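Local coordinates for protein SsfS6 (Streptomyces sp. SF2575, PDB 4FZR) that adopts the two-domain GT-B fold of the erythromycin biosynthesis protein CIII-like family, with a parallel beta sheet at the heart of each half, at residues 79-82 and 83-87; 127-130 and 131-135; 372-375 and 376-379. One frame throughout, in Å; residues are numbered along the deposited sequence.

Interaction 1: 79-82 and 83-87; sequences SWDR and EGNRT
The carboxylate oxygen OD1 of Asp81 gathers backbone N-H groups from within and just beyond a tight reversal: Asn85 N donates to Asp81 OD1 over 3.0 Å, and Glu83 N makes a weaker, more bent bond to the same Asp81 OD1. The motif is a type I beta turn from Asp81 to Gly84 followed by a G1 beta bulge, and it closes a hairpin-like loop on the surface of the N-terminal half. The Gly84 N bond to Asp81 O (3.0 Å) defines the turn, whereas Asp81 N reaches past the turn to Asn85 O at 3.0 Å in an almost straight bond. Gly84 has a positive phi of 88°, the left-handed conformation that the bulge position of this motif takes. A first torsion of 64° holds the Asp81 carboxylate between its own N and carbonyl carbon, curled back over the turn, and Asn85 N meets OD1 from above the carboxylate plane. Farther along, Thr87 N bonds Ser79 O at 2.9 Å. Together with the Asp81 N bond to Asn85 O, it brackets Trp80 and Arg86 as a single non-hydrogen-bonded pair. Here the Arg86 side chain crosses the indole at a slant, its guanidinium tilted 35° to the ring, with Trp80 CZ2 over one face of the guanidinium. Outside the loop, Arg82 forms a salt bridge with Glu171. The Thr87 hydroxyl bonds His99 on helix 93-122, while its methyl packs on the first arm of the hairpin: Thr87 CG2 rests 3.7 Å from Asp81 CB.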
loop_
_atom_site.group_PDB
_atom_site.type_symbol
_atom_site.label_atom_id
_atom_site.label_comp_id
_atom_site.label_asym_id
_atom_site.label_seq_id
_atom_site.Cartn_x
_atom_site.Cartn_y
_atom_site.Cartn_z
ATOM N N SER A 79 29.341 13.326 6.152
ATOM C CA SER A 79 30.542 14.093 5.825
ATOM C C SER A 79 30.967 15.089 6.909
ATOM O O SER A 79 32.037 15.693 6.812
ATOM C CB SER A 79 30.335 14.834 4.500
ATOM O OG SER A 79 30.138 13.926 3.429
ATOM N N TRP A 80 30.138 15.267 7.934
ATOM C CA TRP A 80 30.497 16.126 9.063
ATOM C C TRP A 80 30.240 15.426 10.388
ATOM O O TRP A 80 29.168 14.856 10.603
ATOM C CB TRP A 80 29.735 17.457 9.020
ATOM C CG TRP A 80 30.191 18.380 7.924
ATOM C CD1 TRP A 80 31.096 19.400 8.029
ATOM C CD2 TRP A 80 29.763 18.362 6.559
ATOM N NE1 TRP A 80 31.255 20.016 6.809
ATOM C CE2 TRP A 80 30.448 19.398 5.891
ATOM C CE3 TRP A 80 28.869 17.570 5.836
ATOM C CZ2 TRP A 80 30.264 19.658 4.534
ATOM C CZ3 TRP A 80 28.686 17.831 4.492
ATOM C CH2 TRP A 80 29.381 18.866 3.855
ATOM N N ASP A 81 31.229 15.473 11.276
ATOM C CA ASP A 81 31.094 14.859 12.592
ATOM C C ASP A 81 30.392 15.793 13.578
ATOM O O ASP A 81 30.000 16.908 13.227
ATOM C CB ASP A 81 32.451 14.363 13.125
ATOM C CG ASP A 81 33.452 15.484 13.378
ATOM O OD1 ASP A 81 33.042 16.631 13.655
ATOM O OD2 ASP A 81 34.670 15.204 13.312
ATOM N N ARG A 82 30.213 15.321 14.805
ATOM C CA ARG A 82 29.427 16.048 15.797
ATOM C C ARG A 82 30.042 17.388 16.196
ATOM O O ARG A 82 29.340 18.276 16.680
ATOM C CB ARG A 82 29.215 15.174 17.032
ATOM C CG ARG A 82 28.413 13.915 16.733
ATOM C CD ARG A 82 28.029 13.152 17.986
ATOM N NE ARG A 82 27.273 13.980 18.922
ATOM C CZ ARG A 82 26.476 13.504 19.874
ATOM N NH1 ARG A 82 26.312 12.195 20.026
ATOM N NH2 ARG A 82 25.835 14.344 20.672
ATOM N N GLU A 83 31.344 17.542 15.983
ATOM C CA GLU A 83 32.030 18.776 16.353
ATOM C C GLU A 83 31.920 19.829 15.252
ATOM O O GLU A 83 32.343 20.970 15.431
ATOM C CB GLU A 83 33.504 18.496 16.648
ATOM C CG GLU A 83 33.736 17.335 17.602
ATOM C CD GLU A 83 34.196 17.789 18.972
ATOM O OE1 GLU A 83 35.221 17.265 19.460
ATOM O OE2 GLU A 83 33.532 18.666 19.566
ATOM N N GLY A 84 31.353 19.439 14.115
ATOM C CA GLY A 84 31.230 20.334 12.978
ATOM C C GLY A 84 32.463 20.289 12.098
ATOM O O GLY A 84 32.692 21.190 11.290
ATOM N N ASN A 85 33.259 19.235 12.259
ATOM C CA ASN A 85 34.470 19.054 11.469
ATOM C C ASN A 85 34.240 18.097 10.310
ATOM O O ASN A 85 33.615 17.048 10.472
ATOM C CB ASN A 85 35.605 18.515 12.343
ATOM C CG ASN A 85 35.961 19.450 13.481
ATOM O OD1 ASN A 85 35.823 20.669 13.369
ATOM N ND2 ASN A 85 36.428 18.881 14.586
ATOM N N ARG A 86 34.759 18.454 9.140
ATOM C CA ARG A 86 34.638 17.599 7.969
ATOM C C ARG A 86 35.312 16.256 8.221
ATOM O O ARG A 86 36.300 16.176 8.951
ATOM C CB ARG A 86 35.259 18.271 6.744
ATOM C CG ARG A 86 35.012 17.517 5.446
ATOM C CD ARG A 86 34.444 18.432 4.371
ATOM N NE ARG A 86 33.812 17.687 3.284
ATOM C CZ ARG A 86 33.305 18.244 2.188
ATOM N NH1 ARG A 86 33.355 19.560 2.020
ATOM N NH2 ARG A 86 32.747 17.485 1.254
ATOM N N THR A 87 34.763 15.206 7.623
ATOM C CA THR A 87 35.337 13.870 7.733
ATOM C C THR A 87 35.616 13.316 6.344
ATOM O O THR A 87 35.116 13.840 5.347
ATOM C CB THR A 87 34.391 12.905 8.471
ATOM O OG1 THR A 87 33.233 12.650 7.667
ATOM C CG2 THR A 87 33.960 13.487 9.806
#

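Interaction 2: 127-130 and 131-135; sequences VLTE and TYSLT
Glu130, the last residue of strand 126-130, leads into a type I beta turn that ends at Ser133, closed by Ser133 N bonding Glu130 O at 2.7 Å, and an inverse gamma turn centred on Ser133 bends the chain again toward helix 135-143. This is a strand-to-helix connection at the end of a central strand of the parallel sheet in the N-terminal half. The Glu130 side chain folds over its own turn: CG stands anti to the backbone N, and a sharp bend at chi2 (-99°) swings the carboxylate back. Tyr132 N then donates to Glu130 OE2 over 2.7 Å, approaching from well above the carboxylate plane. That plane is nearly perpendicular to the Tyr132 ring, whose hydroxyl bonds Pro157 O. The other carboxylate oxygen, Glu130 OE1, lies 3.0 Å from Ser133 OG. Thr129 OG1 sits 3.0 Å from Ser133 O, although its bond to Ile21 O on the neighbouring strand competes for the one proton. Glu130 OE2 also takes part in a salt bridge with Arg153. The buried acid is therefore met by both a peptide N-H and a cationic side chain, which ties the turn to the loop after the adjacent strand.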
loop_
_atom_site.group_PDB
_atom_site.type_symbol
_atom_site.label_atom_id
_atom_site.label_comp_id
_atom_site.label_asym_id
_atom_site.label_seq_id
_atom_site.Cartn_x
_atom_site.Cartn_y
_atom_site.Cartn_z
ATOM N N VAL A 127 7.380 0.212 18.151
ATOM C CA VAL A 127 8.184 0.868 17.130
ATOM C C VAL A 127 8.730 -0.186 16.179
ATOM O O VAL A 127 9.362 -1.148 16.609
ATOM C CB VAL A 127 9.367 1.668 17.737
ATOM C CG1 VAL A 127 10.247 2.241 16.633
ATOM C CG2 VAL A 127 8.859 2.789 18.630
ATOM N N LEU A 128 8.449 -0.017 14.891
ATOM C CA LEU A 128 9.048 -0.845 13.851
ATOM C C LEU A 128 10.090 -0.022 13.101
ATOM O O LEU A 128 9.838 1.128 12.733
ATOM C CB LEU A 128 7.979 -1.357 12.885
ATOM C CG LEU A 128 8.454 -1.874 11.521
ATOM C CD1 LEU A 128 9.364 -3.085 11.671
ATOM C CD2 LEU A 128 7.260 -2.205 10.636
ATOM N N THR A 129 11.261 -0.605 12.874
ATOM C CA THR A 129 12.357 0.148 12.288
ATOM C C THR A 129 13.343 -0.739 11.530
ATOM O O THR A 129 13.284 -1.967 11.591
ATOM C CB THR A 129 13.117 0.918 13.382
ATOM O OG1 THR A 129 13.993 1.878 12.782
ATOM C CG2 THR A 129 13.918 -0.038 14.250
ATOM N N GLU A 130 14.242 -0.088 10.805
ATOM C CA GLU A 130 15.288 -0.761 10.051
ATOM C C GLU A 130 16.572 -0.771 10.886
ATOM O O GLU A 130 16.835 0.166 11.637
ATOM C CB GLU A 130 15.485 -0.040 8.717
ATOM C CG GLU A 130 16.645 -0.517 7.889
ATOM C CD GLU A 130 17.859 0.374 8.043
ATOM O OE1 GLU A 130 17.696 1.613 8.027
ATOM O OE2 GLU A 130 18.976 -0.163 8.187
ATOM N N THR A 131 17.358 -1.838 10.767
ATOM C CA THR A 131 18.485 -2.072 11.676
ATOM C C THR A 131 19.456 -0.895 11.852
ATOM O O THR A 131 20.064 -0.752 12.909
ATOM C CB THR A 131 19.289 -3.338 11.279
ATOM O OG1 THR A 131 20.493 -3.404 12.054
ATOM C CG2 THR A 131 19.649 -3.325 9.807
ATOM N N TYR A 132 19.603 -0.053 10.833
ATOM C CA TYR A 132 20.500 1.101 10.931
ATOM C C TYR A 132 19.763 2.409 11.230
ATOM O O TYR A 132 20.394 3.451 11.403
ATOM C CB TYR A 132 21.330 1.261 9.653
ATOM C CG TYR A 132 22.313 0.138 9.391
ATOM C CD1 TYR A 132 22.759 -0.686 10.419
ATOM C CD2 TYR A 132 22.801 -0.092 8.113
ATOM C CE1 TYR A 132 23.660 -1.709 10.175
ATOM C CE2 TYR A 132 23.697 -1.108 7.858
ATOM C CZ TYR A 132 24.123 -1.914 8.892
ATOM O OH TYR A 132 25.019 -2.926 8.636
ATOM N N SER A 133 18.435 2.360 11.276
ATOM C CA SER A 133 17.642 3.508 11.713
ATOM C C SER A 133 17.545 3.517 13.232
ATOM O O SER A 133 16.575 3.024 13.805
ATOM C CB SER A 133 16.239 3.459 11.108
ATOM O OG SER A 133 16.281 3.608 9.700
ATOM N N LEU A 134 18.553 4.094 13.877
ATOM C CA LEU A 134 18.691 4.009 15.328
ATOM C C LEU A 134 17.798 5.001 16.070
ATOM O O LEU A 134 17.789 5.035 17.302
ATOM C CB LEU A 134 20.155 4.215 15.729
ATOM C CG LEU A 134 21.126 3.127 15.264
ATOM C CD1 LEU A 134 22.540 3.415 15.762
ATOM C CD2 LEU A 134 20.654 1.756 15.733
ATOM N N THR A 135 17.045 5.806 15.328
ATOM C CA THR A 135 16.079 6.697 15.953
ATOM C C THR A 135 14.989 5.857 16.612
ATOM O O THR A 135 14.480 6.207 17.674
ATOM C CB THR A 135 15.449 7.669 14.939
ATOM O OG1 THR A 135 16.474 8.460 14.326
ATOM C CG2 THR A 135 14.456 8.592 15.628
#

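Interaction 3: 372-375 and 376-379; sequences VGNA and RRLA
Asn374 and Arg377 lie side by side and point the same way, with the amide and guanidinium planes turned 85° apart. The arginine offers its edge to a single oxygen: Arg377 NH2 donates to Asn374 OD1 at 2.7 Å, and Arg377 NE reaches the same Asn374 OD1 at 3.2 Å along a more bent path. Asn374 OD1 lies within the guanidinium plane, so both N-H bonds converge on it. A bend at chi3 (58°) curls the arginine chain back to bring this edge up to its partner three residues earlier. The scaffold is about two turns of alpha helix, within helix 370-382 near the end of the chain in the C-terminal half, where regular bonds such as Arg376 N to Val372 O (2.8 Å) link residues four apart. Val372 and Arg376 also run alongside each other, but here the contact is made by a methyl, not a polar group: Val372 CG1 lies over a face of the guanidinium, 3.6 Å from Arg376 CZ. The extended arginine chain reaches outward past the valine. Ala375 and Val372 pack on Pro322, and Leu378 touches Ser193, whose OG forms a weak bond with Arg377 NH1. Leu378 N, for its part, bonds Asn374 O at 3.0 Å.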
loop_
_atom_site.group_PDB
_atom_site.type_symbol
_atom_site.label_atom_id
_atom_site.label_comp_id
_atom_site.label_asym_id
_atom_site.label_seq_id
_atom_site.Cartn_x
_atom_site.Cartn_y
_atom_site.Cartn_z
ATOM N N VAL A 372 21.234 -19.208 -13.449
ATOM C CA VAL A 372 19.786 -19.229 -13.312
ATOM C C VAL A 372 19.411 -20.282 -12.280
ATOM O O VAL A 372 18.601 -20.036 -11.390
ATOM C CB VAL A 372 19.088 -19.574 -14.633
ATOM C CG1 VAL A 372 17.584 -19.573 -14.434
ATOM C CG2 VAL A 372 19.481 -18.586 -15.718
ATOM N N GLY A 373 20.019 -21.458 -12.405
ATOM C CA GLY A 373 19.760 -22.557 -11.494
ATOM C C GLY A 373 19.919 -22.166 -10.036
ATOM O O GLY A 373 19.041 -22.428 -9.214
ATOM N N ASN A 374 21.048 -21.546 -9.713
ATOM C CA ASN A 374 21.297 -21.062 -8.358
ATOM C C ASN A 374 20.328 -19.960 -7.929
ATOM O O ASN A 374 19.846 -19.955 -6.795
ATOM C CB ASN A 374 22.738 -20.565 -8.239
ATOM C CG ASN A 374 23.691 -21.658 -7.816
ATOM O OD1 ASN A 374 23.448 -22.358 -6.832
ATOM N ND2 ASN A 374 24.776 -21.823 -8.564
ATOM N N ALA A 375 20.052 -19.029 -8.836
ATOM C CA ALA A 375 19.124 -17.936 -8.559
ATOM C C ALA A 375 17.744 -18.485 -8.218
ATOM O O ALA A 375 17.108 -18.043 -7.260
ATOM C CB ALA A 375 19.037 -17.000 -9.756
ATOM N N ARG A 376 17.291 -19.454 -9.008
ATOM C CA ARG A 376 15.984 -20.067 -8.802
ATOM C C ARG A 376 15.966 -20.914 -7.535
ATOM O O ARG A 376 14.946 -20.995 -6.853
ATOM C CB ARG A 376 15.600 -20.929 -10.004
ATOM C CG ARG A 376 15.384 -20.149 -11.287
ATOM C CD ARG A 376 14.925 -21.066 -12.405
ATOM N NE ARG A 376 14.588 -20.332 -13.620
ATOM C CZ ARG A 376 14.212 -20.906 -14.758
ATOM N NH1 ARG A 376 14.125 -22.227 -14.843
ATOM N NH2 ARG A 376 13.923 -20.158 -15.814
ATOM N N ARG A 377 17.093 -21.550 -7.225
ATOM C CA ARG A 377 17.210 -22.326 -5.993
ATOM C C ARG A 377 17.008 -21.422 -4.782
ATOM O O ARG A 377 16.288 -21.774 -3.847
ATOM C CB ARG A 377 18.575 -23.018 -5.902
ATOM C CG ARG A 377 18.836 -23.671 -4.547
ATOM C CD ARG A 377 20.191 -24.365 -4.482
ATOM N NE ARG A 377 21.296 -23.450 -4.757
ATOM C CZ ARG A 377 21.764 -22.550 -3.895
ATOM N NH1 ARG A 377 21.227 -22.419 -2.689
ATOM N NH2 ARG A 377 22.775 -21.767 -4.241
ATOM N N LEU A 378 17.648 -20.257 -4.810
ATOM C CA LEU A 378 17.568 -19.298 -3.713
ATOM C C LEU A 378 16.175 -18.689 -3.607
ATOM O O LEU A 378 15.640 -18.531 -2.507
ATOM C CB LEU A 378 18.605 -18.192 -3.906
ATOM C CG LEU A 378 20.053 -18.618 -3.668
ATOM C CD1 LEU A 378 21.009 -17.531 -4.120
ATOM C CD2 LEU A 378 20.273 -18.949 -2.200
ATOM N N ALA A 379 15.591 -18.343 -4.750
ATOM C CA ALA A 379 14.220 -17.844 -4.784
ATOM C C ALA A 379 13.295 -18.859 -4.125
ATOM O O ALA A 379 12.473 -18.510 -3.277
ATOM C CB ALA A 379 13.777 -17.578 -6.219
#

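Overall arrangement
The three contacts illustrate how local side-chain chemistry follows position in the fold. Interaction 2 is wholly buried at the end of a sheet strand, its centre about 13 Å from the centre of the chain; interaction 1 is a surface loop and interaction 3 a partly buried helix. Interactions 1 and 2 both lie in the N-terminal domain, with nearest atoms about 10 Å apart, and both touch helix 93-122. Interaction 3 lies in the C-terminal domain, across the chain centre from both. A carboxylate accepts backbone N-H groups in interaction 1 and a single one in interaction 2, there backed by an arginine; in the helix, where backbone groups bond one another, an amide oxygen instead accepts from a side chain.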